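Local coordinates for protein Nadp(h)-dependent ketose reductase (PDB 1E3J) that probably reduces fructose to sorbitol with NADPH, and interconverts related polyols and ketoses, as a zinc-containing member of the medium-chain alcohol dehydrogenase family, at residues E30-M35 with A126-H131; G70-V75 with D86-E91; P95-Q100 with A132-H137; G157-R162 with K292-Y297. All blocks are in the same frame, centred on the assembly; numbering follows the deposited sequence.

Interaction 1: E30-M35 with A126-H131; sequences EVLLQM and ARYYVH
With CG anti to the backbone N (chi1 178°), the Tyr129 side chain leaves its strand on the face it shares with Leu33. With chi2 at -52° the Met35 chain bends and brings SD to 3.6 Å from Tyr129 CB. Sulfur and ring form an oblique Met-aromatic contact, a place that a flexible, polarisable thioether suits well. Leu33 CD1 meets the edge of the same ring at Tyr129 CD2, 4.3 Å away. On the other face Leu32 CD1 packs against Val130 CG2 at 3.8 Å, and the Gln34 chain runs beside the Tyr128 ring, pointing the same way, its amide plane 25° from the ring plane. Between these two faces the strands pair antiparallel. Val31 and His131 exchange two backbone hydrogen bonds, as do Leu33 and Tyr129; Met35 N adds a bond to Arg127 O of 2.8 Å. A water lies within hydrogen-bonding distance of both Arg127 O and Met35 O. Strands 30-40 and 128-132 thus join within the GroES-like domain, and His131 NE2 is bonded to Glu91 O. The chemistry implies a seam held by main-chain polarity, with mostly apolar and aromatic groups packed on both of its faces.

Interaction 2: G70-V75 with D86-E91; sequences GTVVKV and DRVAVE
Val72 and Gly70 meet the start of the segment 86-91 in an antiparallel beta hairpin, strands 67-75 and 87-90, within the GroES-like domain. Asp86 comes first: its O accepts the Val72 N-H at 2.8 Å, a nearly straight bond (173°), and its CB lies beside Val72 CG2, the two side chains pointing the same way. An acid suits this end of the hairpin because both carboxylate oxygens have partners elsewhere, OD1 in a salt bridge with Lys138 and OD2 on the backbone N of Lys83. Arg87 follows, in a non-hydrogen-bonded pair with Thr71. The two side chains share a face of the sheet, but the arginine's long chain leads its guanidinium away, to the carbonyls of Val143 and Pro140 and, by a weak hydrogen bond, to the bound boric acid. Val88 is paired with Gly70 through two backbone bonds, Gly70 N to Val88 O and Val88 N to Gly70 O. Gly70 has no side chain to set beside that of Val88, whose branched, apolar group is buried and also packs on Leu33 of strand 30-40. Beyond Val88 the strands diverge, their short axes standing at 116°, and Val90 turns to Leu33, Tyr129 and His131 instead. Back at Val88, CG1 lies 4.2 Å from Val72 CG2, and Val88 CG2 sits 3.5 Å from Gly70 O.

Interaction 3: P95-Q100 with A132-H137; sequences PCRRCQ and AADFCH. With ZN (zinc ion), chain B.
Arg97 and Asp134 reach toward each other tip to tip in a salt bridge that carries the polar part of this contact. The arginine chain is extended through chi2 (-179°) and chi3 (158°), which gives it the span to cross from the zinc loop. NH2 alone is gripped by the carboxylate: it donates a hydrogen bond to the syn lone pair of Asp134 OD2 at 2.7 Å, that oxygen staying close to the guanidinium plane. Its salt-bridge distance to Asp134 OD1, 2.5 Å, is short and its exact length doubtful. The two flat groups are turned 37° against each other. With its acid buried and its base partly exposed, the pair would probably keep the aspartate ionised.

Apolar and ring contacts flank this pair. The Pro95 ring meets the Phe135 ring tip to tip, CD nearest CZ, a rigid ring against a flat one. Arg97 NH2 lies at the edge of the Phe135 ring, 3.6 Å from CE1, and Ala132 CB, small enough to fit beside it, sits at the guanidinium edge.

Metal binding fixes the loop itself. Cys96 SG and Cys99 SG hold the zinc ion at 2.4 and 2.3 Å, with Cys102 and Cys110 completing a four-thiolate site. Cys96 SG also accepts the Arg98 N-H, a bond that probably tempers the thiolate charge.

Lys103 of the second subunit bonds Asp134 O and makes a cation-pi contact with Phe135, placing this junction at a subunit interface. The zinc loop leads from strand 93-94 into helix 100-103, with Cys99 as N-cap, while segment 132-137 runs from strand 128-132 into strand 136-138.

Interaction 4: G157-R162 with K292-Y297; sequences GVHACR and KSVFRY
The backbone CA of Tyr297 meets the imidazole of His159. His159 points its CB at segment 292-297 and, with CG anti to its backbone N (chi1 -173°), has Tyr297 CA over one face of its ring in a CH-pi contact, 4.0 Å from the ring centroid and 21° off the normal. A flat ring offers a broad face for the CA-H.

Apolar contact comes from Ala160 and Val294. Ala160 CB meets Val294 CG2 at 3.7 Å; the small alanine brings the helix surface near, and the branched valine presents two methyls to it, CG2 the nearer. The His159 and Val294 side chains slide past each other in opposite directions.

Polar groups border the imidazole. Arg296 O lies 3.2 Å from His159 CD2, and Phe295 N is at the ring's edge. His159 NE2 and Phe295 N are both hydrogen-bonded to Glu288 OE2 of the third subunit, so one carboxylate oxygen ties helix and loop to another chain. That acidic neighbour might raise the proton affinity of the imidazole. Tyr297 turns its hydroxyl to OE2 of Glu152, a residue known to bind the first zinc ion though not bound to it here.

Helix 151-164 thereby meets the loop leaving strand 290-293, one of the two outermost strands within this chain of a six-stranded parallel sheet with order 3-2-1-4-5-6, the arrangement typical of a Rossmann fold.

Interactions 1, 2 and 3 share one sheet of the GroES-like domain. Interaction 2 is nested within the chain loop closed by interaction 1, their centres about 7 Å apart; a probable hydrogen bond of 2.6 Å between Leu32 N and Lys74 O joins them. Interaction 3 continues from interaction 2, with probable backbone bonds from Glu91 N to Phe135 O (2.9 Å) and His137 N to Ala89 O (3.0 Å), and leads to the four-cysteine zinc. Interaction 4 stands apart, its centre about 25 Å from that of interaction 2, yet Glu91 OE2 reaches Tyr297 CD1 at 3.8 Å. The Tyr297 side chain lies about 7 Å from a bound zinc ion and about 5 Å from the side chain of its ligand His66.

Interaction 1: E30-M35 with A126-H131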
loop_
_atom_site.group_PDB
_atom_site.type_symbol
_atom_site.label_atom_id
_atom_site.label_comp_id
_atom_site.label_asym_id
_atom_site.label_seq_id
_atom_site.Cartn_x
_atom_site.Cartn_y
_atom_site.Cartn_z
ATOM N N GLU A 30 -17.474 -17.270 24.675
ATOM C CA GLU A 30 -18.402 -17.732 23.641
ATOM C C GLU A 30 -19.841 -17.395 23.923
ATOM O O GLU A 30 -20.172 -16.891 24.992
ATOM C CB GLU A 30 -18.296 -19.252 23.503
ATOM C CG GLU A 30 -16.947 -19.771 23.102
ATOM C CD GLU A 30 -16.894 -21.302 23.031
ATOM O OE1 GLU A 30 -17.616 -21.970 23.804
ATOM O OE2 GLU A 30 -16.123 -21.844 22.205
ATOM N N VAL A 31 -20.711 -17.674 22.957
ATOM C CA VAL A 31 -22.129 -17.455 23.159
ATOM C C VAL A 31 -22.830 -18.674 22.607
ATOM O O VAL A 31 -22.295 -19.357 21.726
ATOM C CB VAL A 31 -22.667 -16.235 22.427
ATOM C CG1 VAL A 31 -22.138 -14.953 23.078
ATOM C CG2 VAL A 31 -22.286 -16.312 20.955
ATOM N N LEU A 32 -24.016 -18.945 23.147
ATOM C CA LEU A 32 -24.825 -20.067 22.728
ATOM C C LEU A 32 -25.824 -19.532 21.751
ATOM O O LEU A 32 -26.541 -18.567 22.038
ATOM C CB LEU A 32 -25.581 -20.706 23.909
ATOM C CG LEU A 32 -26.529 -21.853 23.464
ATOM C CD1 LEU A 32 -25.722 -22.933 22.765
ATOM C CD2 LEU A 32 -27.271 -22.469 24.678
ATOM N N LEU A 33 -25.891 -20.164 20.594
ATOM C CA LEU A 33 -26.835 -19.720 19.581
ATOM C C LEU A 33 -27.935 -20.711 19.253
ATOM O O LEU A 33 -27.690 -21.927 19.128
ATOM C CB LEU A 33 -26.095 -19.458 18.281
ATOM C CG LEU A 33 -24.992 -18.400 18.334
ATOM C CD1 LEU A 33 -24.224 -18.408 17.004
ATOM C CD2 LEU A 33 -25.624 -17.035 18.602
ATOM N N GLN A 34 -29.136 -20.176 19.071
ATOM C CA GLN A 34 -30.271 -20.974 18.634
ATOM C C GLN A 34 -30.218 -20.667 17.143
ATOM O O GLN A 34 -30.574 -19.568 16.723
ATOM C CB GLN A 34 -31.585 -20.464 19.249
ATOM C CG GLN A 34 -32.814 -21.173 18.696
ATOM C CD GLN A 34 -34.014 -21.105 19.635
ATOM O OE1 GLN A 34 -34.355 -20.038 20.178
ATOM N NE2 GLN A 34 -34.669 -22.244 19.824
ATOM N N MET A 35 -29.753 -21.619 16.345
ATOM C CA MET A 35 -29.585 -21.361 14.928
ATOM C C MET A 35 -30.843 -20.960 14.222
ATOM O O MET A 35 -31.953 -21.357 14.630
ATOM C CB MET A 35 -28.947 -22.573 14.253
ATOM C CG MET A 35 -27.576 -22.938 14.853
ATOM S SD MET A 35 -26.441 -21.460 14.889
ATOM C CE MET A 35 -26.163 -21.328 13.140
ATOM N N ALA A 126 -27.419 -27.315 12.887
ATOM C CA ALA A 126 -27.956 -27.956 14.075
ATOM C C ALA A 126 -28.884 -26.904 14.679
ATOM O O ALA A 126 -28.902 -25.763 14.203
ATOM C CB ALA A 126 -26.835 -28.264 15.054
ATOM N N ARG A 127 -29.622 -27.270 15.723
ATOM C CA ARG A 127 -30.568 -26.332 16.335
ATOM C C ARG A 127 -29.825 -25.360 17.211
ATOM O O ARG A 127 -30.221 -24.208 17.353
ATOM C CB ARG A 127 -31.600 -27.051 17.237
ATOM C CG ARG A 127 -32.441 -28.127 16.572
ATOM C CD ARG A 127 -33.726 -27.595 15.898
ATOM N NE ARG A 127 -34.568 -28.718 15.442
ATOM C CZ ARG A 127 -35.320 -28.695 14.344
ATOM N NH1 ARG A 127 -35.359 -27.606 13.581
ATOM N NH2 ARG A 127 -35.996 -29.776 13.975
ATOM N N TYR A 128 -28.787 -25.869 17.851
ATOM C CA TYR A 128 -27.977 -25.073 18.742
ATOM C C TYR A 128 -26.515 -25.159 18.390
ATOM O O TYR A 128 -26.032 -26.199 17.934
ATOM C CB TYR A 128 -28.166 -25.504 20.185
ATOM C CG TYR A 128 -29.502 -25.126 20.713
ATOM C CD1 TYR A 128 -29.726 -23.852 21.237
ATOM C CD2 TYR A 128 -30.581 -26.009 20.638
ATOM C CE1 TYR A 128 -30.997 -23.467 21.671
ATOM C CE2 TYR A 128 -31.859 -25.624 21.071
ATOM C CZ TYR A 128 -32.060 -24.359 21.586
ATOM O OH TYR A 128 -33.318 -23.984 22.023
ATOM N N TYR A 129 -25.810 -24.066 18.653
ATOM C CA TYR A 129 -24.388 -23.982 18.337
ATOM C C TYR A 129 -23.717 -22.957 19.227
ATOM O O TYR A 129 -24.294 -21.923 19.566
ATOM C CB TYR A 129 -24.258 -23.592 16.858
ATOM C CG TYR A 129 -22.860 -23.415 16.345
ATOM C CD1 TYR A 129 -21.977 -24.493 16.266
ATOM C CD2 TYR A 129 -22.409 -22.140 15.955
ATOM C CE1 TYR A 129 -20.670 -24.310 15.816
ATOM C CE2 TYR A 129 -21.105 -21.940 15.502
ATOM C CZ TYR A 129 -20.243 -23.014 15.437
ATOM O OH TYR A 129 -18.958 -22.792 15.010
ATOM N N VAL A 130 -22.498 -23.251 19.618
ATOM C CA VAL A 130 -21.708 -22.349 20.461
ATOM C C VAL A 130 -20.583 -21.767 19.561
ATOM O O VAL A 130 -20.025 -22.496 18.749
ATOM C CB VAL A 130 -21.158 -23.156 21.661
ATOM C CG1 VAL A 130 -19.653 -22.992 21.810
ATOM C CG2 VAL A 130 -21.928 -22.739 22.942
ATOM N N HIS A 131 -20.259 -20.477 19.689
ATOM C CA HIS A 131 -19.226 -19.862 18.827
ATOM C C HIS A 131 -18.554 -18.689 19.542
ATOM O O HIS A 131 -19.189 -18.025 20.370
ATOM C CB HIS A 131 -19.905 -19.353 17.528
ATOM C CG HIS A 131 -18.970 -19.146 16.376
ATOM N ND1 HIS A 131 -18.176 -20.152 15.868
ATOM C CD2 HIS A 131 -18.727 -18.051 15.610
ATOM C CE1 HIS A 131 -17.486 -19.694 14.840
ATOM N NE2 HIS A 131 -17.803 -18.424 14.664
HETATM O O HOH W 1 -32.457 -23.470 16.151
#

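Interaction 2: G70-V75 with D86-E91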
loop_
_atom_site.group_PDB
_atom_site.type_symbol
_atom_site.label_atom_id
_atom_site.label_comp_id
_atom_site.label_asym_id
_atom_site.label_seq_id
_atom_site.Cartn_x
_atom_site.Cartn_y
_atom_site.Cartn_z
ATOM N N GLY A 70 -28.149 -16.812 13.660
ATOM C CA GLY A 70 -28.940 -17.342 14.748
ATOM C C GLY A 70 -29.090 -16.306 15.833
ATOM O O GLY A 70 -28.572 -15.177 15.715
ATOM N N THR A 71 -29.770 -16.697 16.903
ATOM C CA THR A 71 -30.034 -15.795 18.003
ATOM C C THR A 71 -29.306 -16.169 19.286
ATOM O O THR A 71 -29.255 -17.343 19.671
ATOM C CB THR A 71 -31.544 -15.728 18.249
ATOM O OG1 THR A 71 -32.201 -15.408 17.015
ATOM C CG2 THR A 71 -31.868 -14.657 19.281
ATOM N N VAL A 72 -28.725 -15.164 19.944
ATOM C CA VAL A 72 -27.988 -15.403 21.179
ATOM C C VAL A 72 -28.962 -15.836 22.257
ATOM O O VAL A 72 -29.942 -15.160 22.563
ATOM C CB VAL A 72 -27.225 -14.138 21.679
ATOM C CG1 VAL A 72 -26.659 -14.393 23.090
ATOM C CG2 VAL A 72 -26.065 -13.801 20.723
ATOM N N VAL A 73 -28.677 -16.982 22.838
ATOM C CA VAL A 73 -29.529 -17.495 23.875
ATOM C C VAL A 73 -28.855 -17.325 25.234
ATOM O O VAL A 73 -29.488 -16.895 26.192
ATOM C CB VAL A 73 -29.839 -18.981 23.618
ATOM C CG1 VAL A 73 -30.428 -19.624 24.888
ATOM C CG2 VAL A 73 -30.816 -19.098 22.463
ATOM N N LYS A 74 -27.553 -17.600 25.283
ATOM C CA LYS A 74 -26.782 -17.554 26.519
ATOM C C LYS A 74 -25.369 -17.082 26.191
ATOM O O LYS A 74 -24.846 -17.402 25.128
ATOM C CB LYS A 74 -26.740 -18.982 27.097
ATOM C CG LYS A 74 -26.118 -19.187 28.464
ATOM C CD LYS A 74 -25.852 -20.695 28.664
ATOM C CE LYS A 74 -26.214 -21.196 30.068
ATOM N NZ LYS A 74 -27.693 -21.266 30.313
ATOM N N VAL A 75 -24.742 -16.346 27.105
ATOM C CA VAL A 75 -23.398 -15.864 26.855
ATOM C C VAL A 75 -22.437 -16.204 27.984
ATOM O O VAL A 75 -22.822 -16.177 29.149
ATOM C CB VAL A 75 -23.388 -14.328 26.637
ATOM C CG1 VAL A 75 -24.637 -13.902 25.878
ATOM C CG2 VAL A 75 -23.283 -13.599 27.965
ATOM N N ASP A 86 -29.883 -11.190 20.991
ATOM C CA ASP A 86 -29.261 -10.518 19.855
ATOM C C ASP A 86 -29.227 -11.439 18.627
ATOM O O ASP A 86 -28.978 -12.647 18.735
ATOM C CB ASP A 86 -27.836 -10.080 20.193
ATOM C CG ASP A 86 -27.785 -8.850 21.106
ATOM O OD1 ASP A 86 -28.759 -8.043 21.158
ATOM O OD2 ASP A 86 -26.738 -8.676 21.762
ATOM N N ARG A 87 -29.488 -10.870 17.461
ATOM C CA ARG A 87 -29.462 -11.633 16.223
ATOM C C ARG A 87 -28.091 -11.454 15.605
ATOM O O ARG A 87 -27.615 -10.330 15.438
ATOM C CB ARG A 87 -30.568 -11.119 15.302
ATOM C CG ARG A 87 -31.923 -11.160 16.035
ATOM C CD ARG A 87 -32.879 -10.071 15.582
ATOM N NE ARG A 87 -33.238 -10.260 14.196
ATOM C CZ ARG A 87 -32.878 -9.449 13.210
ATOM N NH1 ARG A 87 -32.149 -8.367 13.454
ATOM N NH2 ARG A 87 -33.224 -9.750 11.968
ATOM N N VAL A 88 -27.455 -12.574 15.266
ATOM C CA VAL A 88 -26.119 -12.545 14.691
ATOM C C VAL A 88 -25.852 -13.424 13.472
ATOM O O VAL A 88 -26.495 -14.466 13.238
ATOM C CB VAL A 88 -25.058 -12.953 15.743
ATOM C CG1 VAL A 88 -25.203 -12.107 17.001
ATOM C CG2 VAL A 88 -25.198 -14.450 16.068
ATOM N N ALA A 89 -24.849 -12.997 12.728
ATOM C CA ALA A 89 -24.361 -13.721 11.577
ATOM C C ALA A 89 -23.095 -14.370 12.158
ATOM O O ALA A 89 -22.413 -13.757 12.952
ATOM C CB ALA A 89 -24.031 -12.761 10.451
ATOM N N VAL A 90 -22.811 -15.616 11.787
ATOM C CA VAL A 90 -21.689 -16.353 12.319
ATOM C C VAL A 90 -20.528 -16.380 11.340
ATOM O O VAL A 90 -20.649 -16.915 10.245
ATOM C CB VAL A 90 -22.111 -17.821 12.634
ATOM C CG1 VAL A 90 -20.930 -18.614 13.068
ATOM C CG2 VAL A 90 -23.155 -17.844 13.778
ATOM N N GLU A 91 -19.398 -15.793 11.720
ATOM C CA GLU A 91 -18.246 -15.832 10.820
ATOM C C GLU A 91 -17.650 -17.134 11.272
ATOM O O GLU A 91 -17.168 -17.259 12.405
ATOM C CB GLU A 91 -17.276 -14.674 11.037
ATOM C CG GLU A 91 -16.076 -14.799 10.111
ATOM C CD GLU A 91 -15.124 -13.624 10.226
ATOM O OE1 GLU A 91 -15.522 -12.579 10.774
ATOM O OE2 GLU A 91 -13.982 -13.758 9.770
#

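Interaction 3: P95-Q100 with A132-H137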
loop_
_atom_site.group_PDB
_atom_site.type_symbol
_atom_site.label_atom_id
_atom_site.label_comp_id
_atom_site.label_asym_id
_atom_site.label_seq_id
_atom_site.Cartn_x
_atom_site.Cartn_y
_atom_site.Cartn_z
ATOM N N PRO A 95 -9.579 -18.099 14.242
ATOM C CA PRO A 95 -8.126 -18.244 14.248
ATOM C C PRO A 95 -7.505 -18.451 15.643
ATOM O O PRO A 95 -8.204 -18.331 16.638
ATOM C CB PRO A 95 -7.673 -16.947 13.599
ATOM C CG PRO A 95 -8.582 -15.961 14.233
ATOM C CD PRO A 95 -9.958 -16.682 14.148
ATOM N N CYS A 96 -6.201 -18.731 15.708
ATOM C CA CYS A 96 -5.539 -18.963 17.004
ATOM C C CYS A 96 -5.276 -17.652 17.758
ATOM O O CYS A 96 -5.117 -17.639 18.999
ATOM C CB CYS A 96 -4.210 -19.738 16.805
ATOM S SG CYS A 96 -2.775 -18.658 16.356
ATOM N N ARG A 97 -5.239 -16.548 17.014
ATOM C CA ARG A 97 -5.029 -15.223 17.592
ATOM C C ARG A 97 -3.605 -15.010 18.156
ATOM O O ARG A 97 -3.375 -14.044 18.849
ATOM C CB ARG A 97 -6.014 -15.000 18.748
ATOM C CG ARG A 97 -7.473 -15.200 18.449
ATOM C CD ARG A 97 -8.249 -14.916 19.716
ATOM N NE ARG A 97 -9.633 -14.569 19.439
ATOM C CZ ARG A 97 -10.611 -15.448 19.387
ATOM N NH1 ARG A 97 -10.326 -16.735 19.604
ATOM N NH2 ARG A 97 -11.855 -15.045 19.116
ATOM N N ARG A 98 -2.665 -15.900 17.873
ATOM C CA ARG A 98 -1.318 -15.776 18.440
ATOM C C ARG A 98 -0.201 -16.081 17.456
ATOM O O ARG A 98 0.969 -16.032 17.819
ATOM C CB ARG A 98 -1.164 -16.736 19.634
ATOM C CG ARG A 98 -2.184 -16.504 20.768
ATOM C CD ARG A 98 -2.188 -17.634 21.833
ATOM N NE ARG A 98 -2.721 -17.135 23.105
ATOM C CZ ARG A 98 -3.985 -16.753 23.307
ATOM N NH1 ARG A 98 -4.886 -16.816 22.328
ATOM N NH2 ARG A 98 -4.346 -16.280 24.494
ATOM N N CYS A 99 -0.519 -16.462 16.227
ATOM C CA CYS A 99 0.592 -16.704 15.341
ATOM C C CYS A 99 0.925 -15.370 14.596
ATOM O O CYS A 99 0.269 -14.330 14.828
ATOM C CB CYS A 99 0.249 -17.828 14.366
ATOM S SG CYS A 99 -1.020 -17.347 13.248
ATOM N N GLN A 100 1.941 -15.379 13.747
ATOM C CA GLN A 100 2.293 -14.162 13.001
ATOM C C GLN A 100 1.182 -13.781 12.020
ATOM O O GLN A 100 0.985 -12.593 11.764
ATOM C CB GLN A 100 3.605 -14.327 12.210
ATOM N N ALA A 132 -17.288 -18.420 19.211
ATOM C CA ALA A 132 -16.550 -17.290 19.826
ATOM C C ALA A 132 -17.353 -16.031 19.594
ATOM O O ALA A 132 -17.771 -15.756 18.470
ATOM C CB ALA A 132 -15.159 -17.142 19.198
ATOM N N ALA A 133 -17.574 -15.270 20.653
ATOM C CA ALA A 133 -18.376 -14.061 20.597
ATOM C C ALA A 133 -17.874 -12.993 19.666
ATOM O O ALA A 133 -18.673 -12.265 19.061
ATOM C CB ALA A 133 -18.510 -13.468 21.988
ATOM N N ASP A 134 -16.557 -12.865 19.552
ATOM C CA ASP A 134 -16.044 -11.826 18.683
ATOM C C ASP A 134 -16.240 -12.173 17.196
ATOM O O ASP A 134 -15.933 -11.353 16.318
ATOM C CB ASP A 134 -14.559 -11.561 18.990
ATOM C CG ASP A 134 -13.706 -12.774 18.791
ATOM O OD1 ASP A 134 -14.104 -13.868 19.244
ATOM O OD2 ASP A 134 -12.626 -12.640 18.195
ATOM N N PHE A 135 -16.720 -13.384 16.904
ATOM C CA PHE A 135 -16.943 -13.742 15.507
ATOM C C PHE A 135 -18.418 -13.900 15.227
ATOM O O PHE A 135 -18.812 -14.610 14.320
ATOM C CB PHE A 135 -16.172 -15.005 15.107
ATOM C CG PHE A 135 -14.702 -14.759 14.852
ATOM C CD1 PHE A 135 -13.810 -14.548 15.921
ATOM C CD2 PHE A 135 -14.212 -14.686 13.550
ATOM C CE1 PHE A 135 -12.449 -14.259 15.697
ATOM C CE2 PHE A 135 -12.846 -14.398 13.295
ATOM C CZ PHE A 135 -11.958 -14.184 14.373
ATOM N N CYS A 136 -19.238 -13.232 16.023
ATOM C CA CYS A 136 -20.674 -13.250 15.820
ATOM C C CYS A 136 -20.985 -11.776 15.658
ATOM O O CYS A 136 -20.821 -11.014 16.595
ATOM C CB CYS A 136 -21.403 -13.800 17.044
ATOM S SG CYS A 136 -21.250 -15.588 17.302
ATOM N N HIS A 137 -21.467 -11.382 14.483
ATOM C CA HIS A 137 -21.760 -9.994 14.191
ATOM C C HIS A 137 -23.245 -9.646 14.392
ATOM O O HIS A 137 -24.143 -10.142 13.694
ATOM C CB HIS A 137 -21.303 -9.724 12.758
ATOM C CG HIS A 137 -19.896 -10.172 12.493
ATOM N ND1 HIS A 137 -18.811 -9.321 12.586
ATOM C CD2 HIS A 137 -19.384 -11.398 12.223
ATOM C CE1 HIS A 137 -17.694 -10.004 12.388
ATOM N NE2 HIS A 137 -18.015 -11.267 12.163
HETATM ZN ZN ZN B . -3.069 -17.717 14.167
#

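Interaction 4: G157-R162 with K292-Y297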
loop_
_atom_site.group_PDB
_atom_site.type_symbol
_atom_site.label_atom_id
_atom_site.label_comp_id
_atom_site.label_asym_id
_atom_site.label_seq_id
_atom_site.Cartn_x
_atom_site.Cartn_y
_atom_site.Cartn_z
ATOM N N GLY A 157 -17.117 -12.230 -1.606
ATOM C CA GLY A 157 -17.063 -11.272 -2.692
ATOM C C GLY A 157 -16.398 -9.970 -2.237
ATOM O O GLY A 157 -15.704 -9.309 -3.013
ATOM N N VAL A 158 -16.643 -9.578 -0.988
ATOM C CA VAL A 158 -16.061 -8.363 -0.483
ATOM C C VAL A 158 -14.542 -8.569 -0.442
ATOM O O VAL A 158 -13.766 -7.699 -0.874
ATOM C CB VAL A 158 -16.572 -8.058 0.963
ATOM C CG1 VAL A 158 -15.741 -6.958 1.597
ATOM C CG2 VAL A 158 -17.997 -7.602 0.921
ATOM N N HIS A 159 -14.129 -9.735 0.050
ATOM C CA HIS A 159 -12.722 -10.039 0.176
ATOM C C HIS A 159 -12.050 -9.976 -1.183
ATOM O O HIS A 159 -10.971 -9.376 -1.326
ATOM C CB HIS A 159 -12.519 -11.417 0.786
ATOM C CG HIS A 159 -11.092 -11.726 1.101
ATOM N ND1 HIS A 159 -10.280 -10.866 1.817
ATOM C CD2 HIS A 159 -10.339 -12.819 0.832
ATOM C CE1 HIS A 159 -9.095 -11.421 1.981
ATOM N NE2 HIS A 159 -9.100 -12.608 1.392
ATOM N N ALA A 160 -12.680 -10.579 -2.195
ATOM C CA ALA A 160 -12.086 -10.543 -3.531
ATOM C C ALA A 160 -12.009 -9.101 -4.038
ATOM O O ALA A 160 -10.998 -8.717 -4.626
ATOM C CB ALA A 160 -12.876 -11.409 -4.496
ATOM N N CYS A 161 -13.039 -8.283 -3.787
ATOM C CA CYS A 161 -12.977 -6.899 -4.262
ATOM C C CYS A 161 -11.873 -6.104 -3.572
ATOM O O CYS A 161 -11.097 -5.388 -4.240
ATOM C CB CYS A 161 -14.314 -6.173 -4.081
ATOM S SG CYS A 161 -15.570 -6.727 -5.286
ATOM N N ARG A 162 -11.773 -6.250 -2.253
ATOM C CA ARG A 162 -10.761 -5.525 -1.515
ATOM C C ARG A 162 -9.379 -5.984 -1.865
ATOM O O ARG A 162 -8.494 -5.177 -2.002
ATOM C CB ARG A 162 -10.986 -5.625 -0.013
ATOM C CG ARG A 162 -12.315 -5.011 0.434
ATOM C CD ARG A 162 -12.529 -5.250 1.916
ATOM N NE ARG A 162 -11.748 -4.333 2.737
ATOM C CZ ARG A 162 -11.506 -4.491 4.039
ATOM N NH1 ARG A 162 -11.966 -5.550 4.705
ATOM N NH2 ARG A 162 -10.835 -3.555 4.689
ATOM N N LYS A 292 -4.093 -13.037 -8.231
ATOM C CA LYS A 292 -4.246 -13.127 -6.771
ATOM C C LYS A 292 -5.346 -14.064 -6.354
ATOM O O LYS A 292 -6.422 -14.095 -6.950
ATOM C CB LYS A 292 -4.527 -11.748 -6.161
ATOM C CG LYS A 292 -3.448 -10.729 -6.427
ATOM C CD LYS A 292 -3.705 -9.457 -5.633
ATOM C CE LYS A 292 -2.614 -8.429 -5.894
ATOM N NZ LYS A 292 -2.870 -7.157 -5.170
ATOM N N SER A 293 -5.065 -14.831 -5.312
ATOM C CA SER A 293 -6.013 -15.786 -4.779
ATOM C C SER A 293 -6.808 -15.113 -3.685
ATOM O O SER A 293 -6.352 -14.170 -3.036
ATOM C CB SER A 293 -5.277 -16.958 -4.160
ATOM O OG SER A 293 -4.142 -17.298 -4.920
ATOM N N VAL A 294 -7.999 -15.620 -3.465
ATOM C CA VAL A 294 -8.878 -15.081 -2.453
ATOM C C VAL A 294 -9.207 -16.291 -1.617
ATOM O O VAL A 294 -9.668 -17.287 -2.147
ATOM C CB VAL A 294 -10.170 -14.601 -3.066
ATOM C CG1 VAL A 294 -11.069 -14.036 -1.995
ATOM C CG2 VAL A 294 -9.880 -13.605 -4.141
ATOM N N PHE A 295 -8.929 -16.244 -0.324
ATOM C CA PHE A 295 -9.273 -17.388 0.497
ATOM C C PHE A 295 -10.246 -16.971 1.584
ATOM O O PHE A 295 -9.840 -16.433 2.635
ATOM C CB PHE A 295 -8.044 -17.989 1.128
ATOM C CG PHE A 295 -8.336 -19.221 1.900
ATOM C CD1 PHE A 295 -8.874 -20.343 1.245
ATOM C CD2 PHE A 295 -8.122 -19.263 3.279
ATOM C CE1 PHE A 295 -9.194 -21.491 1.950
ATOM C CE2 PHE A 295 -8.430 -20.400 4.008
ATOM C CZ PHE A 295 -8.972 -21.529 3.349
ATOM N N ARG A 296 -11.533 -17.210 1.327
ATOM C CA ARG A 296 -12.564 -16.851 2.280
ATOM C C ARG A 296 -12.605 -15.352 2.519
ATOM O O ARG A 296 -12.835 -14.602 1.597
ATOM C CB ARG A 296 -12.355 -17.590 3.604
ATOM C CG ARG A 296 -12.385 -19.103 3.416
ATOM C CD ARG A 296 -12.402 -19.814 4.720
ATOM N NE ARG A 296 -12.453 -21.266 4.572
ATOM C CZ ARG A 296 -11.666 -22.098 5.246
ATOM N NH1 ARG A 296 -10.765 -21.622 6.097
ATOM N NH2 ARG A 296 -11.812 -23.412 5.111
ATOM N N TYR A 297 -12.360 -14.923 3.752
ATOM C CA TYR A 297 -12.467 -13.522 4.119
ATOM C C TYR A 297 -11.650 -13.199 5.377
ATOM O O TYR A 297 -11.291 -14.099 6.170
ATOM C CB TYR A 297 -13.953 -13.166 4.365
ATOM C CG TYR A 297 -14.744 -14.359 4.889
ATOM C CD1 TYR A 297 -14.522 -14.868 6.172
ATOM C CD2 TYR A 297 -15.598 -15.089 4.021
ATOM C CE1 TYR A 297 -15.106 -16.092 6.578
ATOM C CE2 TYR A 297 -16.162 -16.268 4.408
ATOM C CZ TYR A 297 -15.916 -16.777 5.670
ATOM O OH TYR A 297 -16.411 -18.004 5.975
#